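Local structure of peptidase S15/CocE/NonD (4PF1) at residues Ile39-Gly44 with Asp105-Tyr110; Arg73-Phe78 with Ile101-Val106. The protein is a serine aminopeptidase of the S15 family, built on an alpha/beta hydrolase fold, and probably cleaves residues from the N-terminal end of peptides. All coordinates share one frame; numbering follows the deposited sequence.

Overall arrangement
Contacts 1 and 2 meet on strand 100-105, one of the inner strands of the large mixed sheet of the hydrolase fold; they share D105 and V106, and their centres lie about 15 Å apart. Contact 2 packs the last residue of helix 71-74 and the one after it against the strand itself, whereas contact 1 joins the loop that follows the strand to the turn between strands 32-40 and 46-54. The shared D105 bonds A71 N, at the start of helix 71-74, and N48 of strand 46-54. The segments also touch loosely where Y110 OH lies 4.0 Å from R73 NH1. Contact 2 is linked through R74 to E163, two residues after S161, the probable nucleophile of a Ser-His-Asp triad with H328 and D295.

Contact 1. Residues Ile39-Gly44 with Asp105-Tyr110; sequences IPMRDG and DVRGKY
R107 runs out extended from its turn (chi1 -170°) to a bend at chi3 that sets the end of its chain for an end-on, two-nitrogen grip, and D43, its carboxylate carbon held between the backbone N and the carbonyl carbon (chi1 67°), reaches back from the opposite direction. NH1 of R107 donates to OD1 of D43 at 3.0 Å in a nearly straight bond. The salt bridge is completed by NH2 of R107, 2.8 Å from OD2 of D43, which receives it on its syn lone pair. The pairing is nevertheless not coplanar: the two planes are turned 50° apart, and OD1 is met from above the carboxylate plane. Beside this pair M41 lies alongside the arginine, pointing the other way, its CB 3.7 Å from R107 NH1.

Both partners stand in tight turns. D43 belongs to the type I turn M41-G44 that links strands 32-40 and 46-54, and R107 to the type II turn V106-K109 that follows strand 100-105. NH1 of R107 has a second carboxylate mate in D136 of helix 133-147, so one cation probably balances two acids, joining hairpin turn, loop and helix by charge.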
loop_
_atom_site.group_PDB
_atom_site.type_symbol
_atom_site.label_atom_id
_atom_site.label_comp_id
_atom_site.label_asym_id
_atom_site.label_seq_id
_atom_site.Cartn_x
_atom_site.Cartn_y
_atom_site.Cartn_z
ATOM N N ILE A 39 -33.513 19.251 -26.117
ATOM C CA ILE A 39 -34.967 19.316 -25.952
ATOM C C ILE A 39 -35.410 20.750 -25.624
ATOM O O ILE A 39 -34.971 21.315 -24.618
ATOM C CB ILE A 39 -35.490 18.297 -24.890
ATOM C CG1 ILE A 39 -35.087 16.845 -25.252
ATOM C CG2 ILE A 39 -37.016 18.420 -24.722
ATOM C CD1 ILE A 39 -35.338 15.810 -24.138
ATOM N N PRO A 40 -36.319 21.335 -26.441
ATOM C CA PRO A 40 -36.797 22.690 -26.136
ATOM C C PRO A 40 -37.847 22.683 -25.029
ATOM O O PRO A 40 -38.801 21.899 -25.077
ATOM C CB PRO A 40 -37.389 23.179 -27.470
ATOM C CG PRO A 40 -37.251 22.030 -28.441
ATOM C CD PRO A 40 -36.954 20.803 -27.660
ATOM N N MET A 41 -37.676 23.570 -24.035
ATOM C CA MET A 41 -38.631 23.726 -22.938
ATOM C C MET A 41 -39.785 24.630 -23.401
ATOM O O MET A 41 -39.749 25.126 -24.530
ATOM C CB MET A 41 -37.932 24.291 -21.679
ATOM C CG MET A 41 -36.780 23.416 -21.165
ATOM S SD MET A 41 -37.307 21.784 -20.578
ATOM C CE MET A 41 -36.727 20.766 -21.865
ATOM N N ARG A 42 -40.812 24.834 -22.542
ATOM C CA ARG A 42 -41.996 25.653 -22.867
ATOM C C ARG A 42 -41.651 27.138 -23.157
ATOM O O ARG A 42 -42.472 27.850 -23.747
ATOM C CB ARG A 42 -43.056 25.562 -21.751
ATOM C CG ARG A 42 -42.564 26.027 -20.377
ATOM C CD ARG A 42 -43.546 25.672 -19.285
ATOM N NE ARG A 42 -43.672 24.226 -19.102
ATOM C CZ ARG A 42 -44.597 23.650 -18.344
ATOM N NH1 ARG A 42 -44.643 22.331 -18.232
ATOM N NH2 ARG A 42 -45.483 24.389 -17.691
ATOM N N ASP A 43 -40.449 27.596 -22.741
ATOM C CA ASP A 43 -40.014 28.972 -22.984
ATOM C C ASP A 43 -39.007 29.046 -24.163
ATOM O O ASP A 43 -38.489 30.122 -24.465
ATOM C CB ASP A 43 -39.431 29.601 -21.699
ATOM C CG ASP A 43 -38.133 28.994 -21.197
ATOM O OD1 ASP A 43 -37.872 27.802 -21.497
ATOM O OD2 ASP A 43 -37.402 29.692 -20.464
ATOM N N GLY A 44 -38.776 27.909 -24.826
ATOM C CA GLY A 44 -37.884 27.827 -25.979
ATOM C C GLY A 44 -36.445 27.466 -25.659
ATOM O O GLY A 44 -35.691 27.082 -26.557
ATOM N N ASP A 105 -28.523 17.726 -18.651
ATOM C CA ASP A 105 -27.914 18.891 -18.018
ATOM C C ASP A 105 -29.036 19.818 -17.578
ATOM O O ASP A 105 -29.910 20.144 -18.390
ATOM C CB ASP A 105 -26.960 19.627 -18.987
ATOM C CG ASP A 105 -25.644 18.930 -19.293
ATOM O OD1 ASP A 105 -25.040 18.358 -18.356
ATOM O OD2 ASP A 105 -25.169 19.043 -20.444
ATOM N N VAL A 106 -29.062 20.197 -16.286
ATOM C CA VAL A 106 -30.084 21.123 -15.783
ATOM C C VAL A 106 -29.888 22.489 -16.456
ATOM O O VAL A 106 -28.797 22.774 -16.964
ATOM C CB VAL A 106 -30.103 21.248 -14.231
ATOM C CG1 VAL A 106 -30.433 19.914 -13.566
ATOM C CG2 VAL A 106 -28.793 21.825 -13.695
ATOM N N ARG A 107 -30.941 23.322 -16.467
ATOM C CA ARG A 107 -30.915 24.661 -17.059
ATOM C C ARG A 107 -29.693 25.463 -16.585
ATOM O O ARG A 107 -29.382 25.478 -15.389
ATOM C CB ARG A 107 -32.217 25.409 -16.712
ATOM C CG ARG A 107 -32.421 26.725 -17.455
ATOM C CD ARG A 107 -33.703 27.408 -17.014
ATOM N NE ARG A 107 -34.894 26.746 -17.560
ATOM C CZ ARG A 107 -35.607 27.214 -18.579
ATOM N NH1 ARG A 107 -36.671 26.550 -19.013
ATOM N NH2 ARG A 107 -35.275 28.359 -19.158
ATOM N N GLY A 108 -28.993 26.063 -17.542
ATOM C CA GLY A 108 -27.838 26.916 -17.289
ATOM C C GLY A 108 -26.506 26.231 -17.050
ATOM O O GLY A 108 -25.511 26.917 -16.795
ATOM N N LYS A 109 -26.456 24.881 -17.122
ATOM C CA LYS A 109 -25.210 24.154 -16.878
ATOM C C LYS A 109 -24.725 23.374 -18.089
ATOM O O LYS A 109 -25.519 22.736 -18.788
ATOM C CB LYS A 109 -25.334 23.203 -15.666
ATOM C CG LYS A 109 -25.300 23.902 -14.286
ATOM C CD LYS A 109 -24.104 24.869 -14.080
ATOM C CE LYS A 109 -22.761 24.169 -14.000
ATOM N NZ LYS A 109 -21.640 25.113 -14.211
ATOM N N TYR A 110 -23.390 23.415 -18.307
ATOM C CA TYR A 110 -22.630 22.703 -19.336
ATOM C C TYR A 110 -23.238 22.821 -20.751
ATOM O O TYR A 110 -23.093 23.864 -21.385
ATOM C CB TYR A 110 -22.432 21.229 -18.939
ATOM C CG TYR A 110 -21.435 21.041 -17.813
ATOM C CD1 TYR A 110 -20.075 20.914 -18.073
ATOM C CD2 TYR A 110 -21.852 21.007 -16.484
ATOM C CE1 TYR A 110 -19.151 20.751 -17.042
ATOM C CE2 TYR A 110 -20.939 20.829 -15.444
ATOM C CZ TYR A 110 -19.589 20.696 -15.729
ATOM O OH TYR A 110 -18.684 20.517 -14.715
#

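Contact 2. Residues Arg73-Phe78 with Ile101-Val106; sequences RRTLRF and IVYQDV
T75 and R74 lean on Y103 with their aliphatic parts, and here the packing is tight. The methyl CG2 of T75 lies 3.6 Å from CB of Y103 and also reaches CD1, the two side chains lying alongside and pointing opposite ways. R74 sets its CB obliquely against the ring, 3.7 Å from CD2 of Y103. At chi1 52° the threonine methyl lies anti to the carbonyl carbon and meets the tyrosine, while OG1 bonds to the carbonyl of A71 one helical turn back.

Strand 100-105 runs between strands 46-54 and 60-67 in the central sheet of the alpha/beta hydrolase fold, and the short helix 71-74 follows closely on the end of strand 60-67. T75, the first residue past the helix, packs onto the sheet, also touching I50 and L52 of the neighbouring strand.

Farther out the fit is looser. Bends at chi2 and chi3 fold R74 back beside the tyrosine, but its guanidinium stands almost upright to the ring, the planes 87° apart, and NH2 of R74 comes no nearer than 3.8 Å to Y103 OH. Each polar end is committed to another partner: R74 NE makes a salt bridge with E163, and Y103 OH is hydrogen-bonded to N91. A leucine in place of Y103 would probably leave N91 without that hydroxyl mate and the stem of R74 with a gap beside it.

R74 is partly exposed, and beyond T75 the segment turns away from the strand toward the second subunit, where R77 NH1 bonds to the carbonyl of P516 of that neighbouring chain.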
loop_
_atom_site.group_PDB
_atom_site.type_symbol
_atom_site.label_atom_id
_atom_site.label_comp_id
_atom_site.label_asym_id
_atom_site.label_seq_id
_atom_site.Cartn_x
_atom_site.Cartn_y
_atom_site.Cartn_z
ATOM N N ARG A 73 -20.355 13.620 -19.180
ATOM C CA ARG A 73 -19.296 12.977 -18.399
ATOM C C ARG A 73 -19.893 11.937 -17.441
ATOM O O ARG A 73 -19.299 10.876 -17.266
ATOM C CB ARG A 73 -18.444 14.001 -17.639
ATOM C CG ARG A 73 -17.077 13.438 -17.222
ATOM C CD ARG A 73 -16.223 14.441 -16.470
ATOM N NE ARG A 73 -16.742 14.713 -15.129
ATOM C CZ ARG A 73 -17.087 15.922 -14.694
ATOM N NH1 ARG A 73 -16.963 16.981 -15.486
ATOM N NH2 ARG A 73 -17.551 16.082 -13.462
ATOM N N ARG A 74 -21.087 12.217 -16.858
ATOM C CA ARG A 74 -21.787 11.264 -15.969
ATOM C C ARG A 74 -22.111 9.957 -16.726
ATOM O O ARG A 74 -22.025 8.876 -16.146
ATOM C CB ARG A 74 -23.087 11.874 -15.393
ATOM C CG ARG A 74 -22.900 13.164 -14.570
ATOM C CD ARG A 74 -22.481 12.928 -13.133
ATOM N NE ARG A 74 -23.516 12.241 -12.361
ATOM C CZ ARG A 74 -23.360 11.045 -11.804
ATOM N NH1 ARG A 74 -22.200 10.402 -11.906
ATOM N NH2 ARG A 74 -24.353 10.486 -11.126
ATOM N N THR A 75 -22.436 10.072 -18.038
ATOM C CA THR A 75 -22.756 8.944 -18.923
ATOM C C THR A 75 -21.493 8.363 -19.596
ATOM O O THR A 75 -21.598 7.675 -20.620
ATOM C CB THR A 75 -23.777 9.362 -19.984
ATOM O OG1 THR A 75 -23.317 10.540 -20.652
ATOM C CG2 THR A 75 -25.154 9.572 -19.411
ATOM N N LEU A 76 -20.313 8.614 -19.007
ATOM C CA LEU A 76 -19.047 8.086 -19.505
ATOM C C LEU A 76 -18.091 7.794 -18.332
ATOM O O LEU A 76 -16.959 8.294 -18.308
ATOM C CB LEU A 76 -18.408 9.040 -20.540
ATOM C CG LEU A 76 -17.411 8.390 -21.510
ATOM C CD1 LEU A 76 -18.130 7.602 -22.611
ATOM C CD2 LEU A 76 -16.472 9.424 -22.099
ATOM N N ARG A 77 -18.556 6.963 -17.357
ATOM C CA ARG A 77 -17.757 6.520 -16.194
ATOM C C ARG A 77 -16.404 5.995 -16.701
ATOM O O ARG A 77 -15.353 6.393 -16.207
ATOM C CB ARG A 77 -18.517 5.437 -15.406
ATOM C CG ARG A 77 -18.001 5.238 -13.989
ATOM C CD ARG A 77 -18.460 3.917 -13.403
ATOM N NE ARG A 77 -17.551 3.468 -12.349
ATOM C CZ ARG A 77 -17.441 2.209 -11.937
ATOM N NH1 ARG A 77 -18.190 1.257 -12.480
ATOM N NH2 ARG A 77 -16.580 1.893 -10.980
ATOM N N PHE A 78 -16.461 5.174 -17.763
ATOM C CA PHE A 78 -15.332 4.675 -18.528
ATOM C C PHE A 78 -15.654 4.863 -20.010
ATOM O O PHE A 78 -16.824 4.791 -20.388
ATOM C CB PHE A 78 -15.048 3.195 -18.193
ATOM C CG PHE A 78 -14.586 2.999 -16.768
ATOM C CD1 PHE A 78 -13.262 3.227 -16.411
ATOM C CD2 PHE A 78 -15.489 2.651 -15.768
ATOM C CE1 PHE A 78 -12.845 3.088 -15.084
ATOM C CE2 PHE A 78 -15.070 2.515 -14.442
ATOM C CZ PHE A 78 -13.753 2.747 -14.107
ATOM N N ILE A 101 -31.489 4.638 -20.085
ATOM C CA ILE A 101 -30.880 5.515 -19.084
ATOM C C ILE A 101 -30.687 6.906 -19.689
ATOM O O ILE A 101 -30.037 7.050 -20.730
ATOM C CB ILE A 101 -29.566 4.915 -18.515
ATOM C CG1 ILE A 101 -29.829 3.510 -17.909
ATOM C CG2 ILE A 101 -28.939 5.861 -17.470
ATOM C CD1 ILE A 101 -28.710 2.553 -18.032
ATOM N N VAL A 102 -31.292 7.925 -19.052
ATOM C CA VAL A 102 -31.261 9.298 -19.550
ATOM C C VAL A 102 -30.642 10.249 -18.516
ATOM O O VAL A 102 -31.089 10.296 -17.368
ATOM C CB VAL A 102 -32.681 9.782 -19.978
ATOM C CG1 VAL A 102 -32.654 11.227 -20.450
ATOM C CG2 VAL A 102 -33.276 8.881 -21.057
ATOM N N TYR A 103 -29.641 11.033 -18.951
ATOM C CA TYR A 103 -29.001 12.070 -18.139
ATOM C C TYR A 103 -29.152 13.400 -18.834
ATOM O O TYR A 103 -28.845 13.514 -20.026
ATOM C CB TYR A 103 -27.521 11.751 -17.874
ATOM C CG TYR A 103 -27.312 10.903 -16.642
ATOM C CD1 TYR A 103 -27.649 9.551 -16.635
ATOM C CD2 TYR A 103 -26.802 11.455 -15.470
ATOM C CE1 TYR A 103 -27.497 8.773 -15.491
ATOM C CE2 TYR A 103 -26.620 10.680 -14.326
ATOM C CZ TYR A 103 -26.975 9.341 -14.340
ATOM O OH TYR A 103 -26.825 8.575 -13.215
ATOM N N GLN A 104 -29.666 14.400 -18.117
ATOM C CA GLN A 104 -29.896 15.709 -18.707
ATOM C C GLN A 104 -29.181 16.795 -17.930
ATOM O O GLN A 104 -29.249 16.816 -16.698
ATOM C CB GLN A 104 -31.410 16.007 -18.773
ATOM C CG GLN A 104 -31.754 17.363 -19.398
ATOM C CD GLN A 104 -33.221 17.674 -19.309
ATOM O OE1 GLN A 104 -33.762 17.939 -18.229
ATOM N NE2 GLN A 104 -33.886 17.694 -20.451
ATOM N N ASP A 105 -28.523 17.726 -18.651
ATOM C CA ASP A 105 -27.914 18.891 -18.018
ATOM C C ASP A 105 -29.036 19.818 -17.578
ATOM O O ASP A 105 -29.910 20.144 -18.390
ATOM C CB ASP A 105 -26.960 19.627 -18.987
ATOM C CG ASP A 105 -25.644 18.930 -19.293
ATOM O OD1 ASP A 105 -25.040 18.358 -18.356
ATOM O OD2 ASP A 105 -25.169 19.043 -20.444
ATOM N N VAL A 106 -29.062 20.197 -16.286
ATOM C CA VAL A 106 -30.084 21.123 -15.783
ATOM C C VAL A 106 -29.888 22.489 -16.456
ATOM O O VAL A 106 -28.797 22.774 -16.964
ATOM C CB VAL A 106 -30.103 21.248 -14.231
ATOM C CG1 VAL A 106 -30.433 19.914 -13.566
ATOM C CG2 VAL A 106 -28.793 21.825 -13.695
#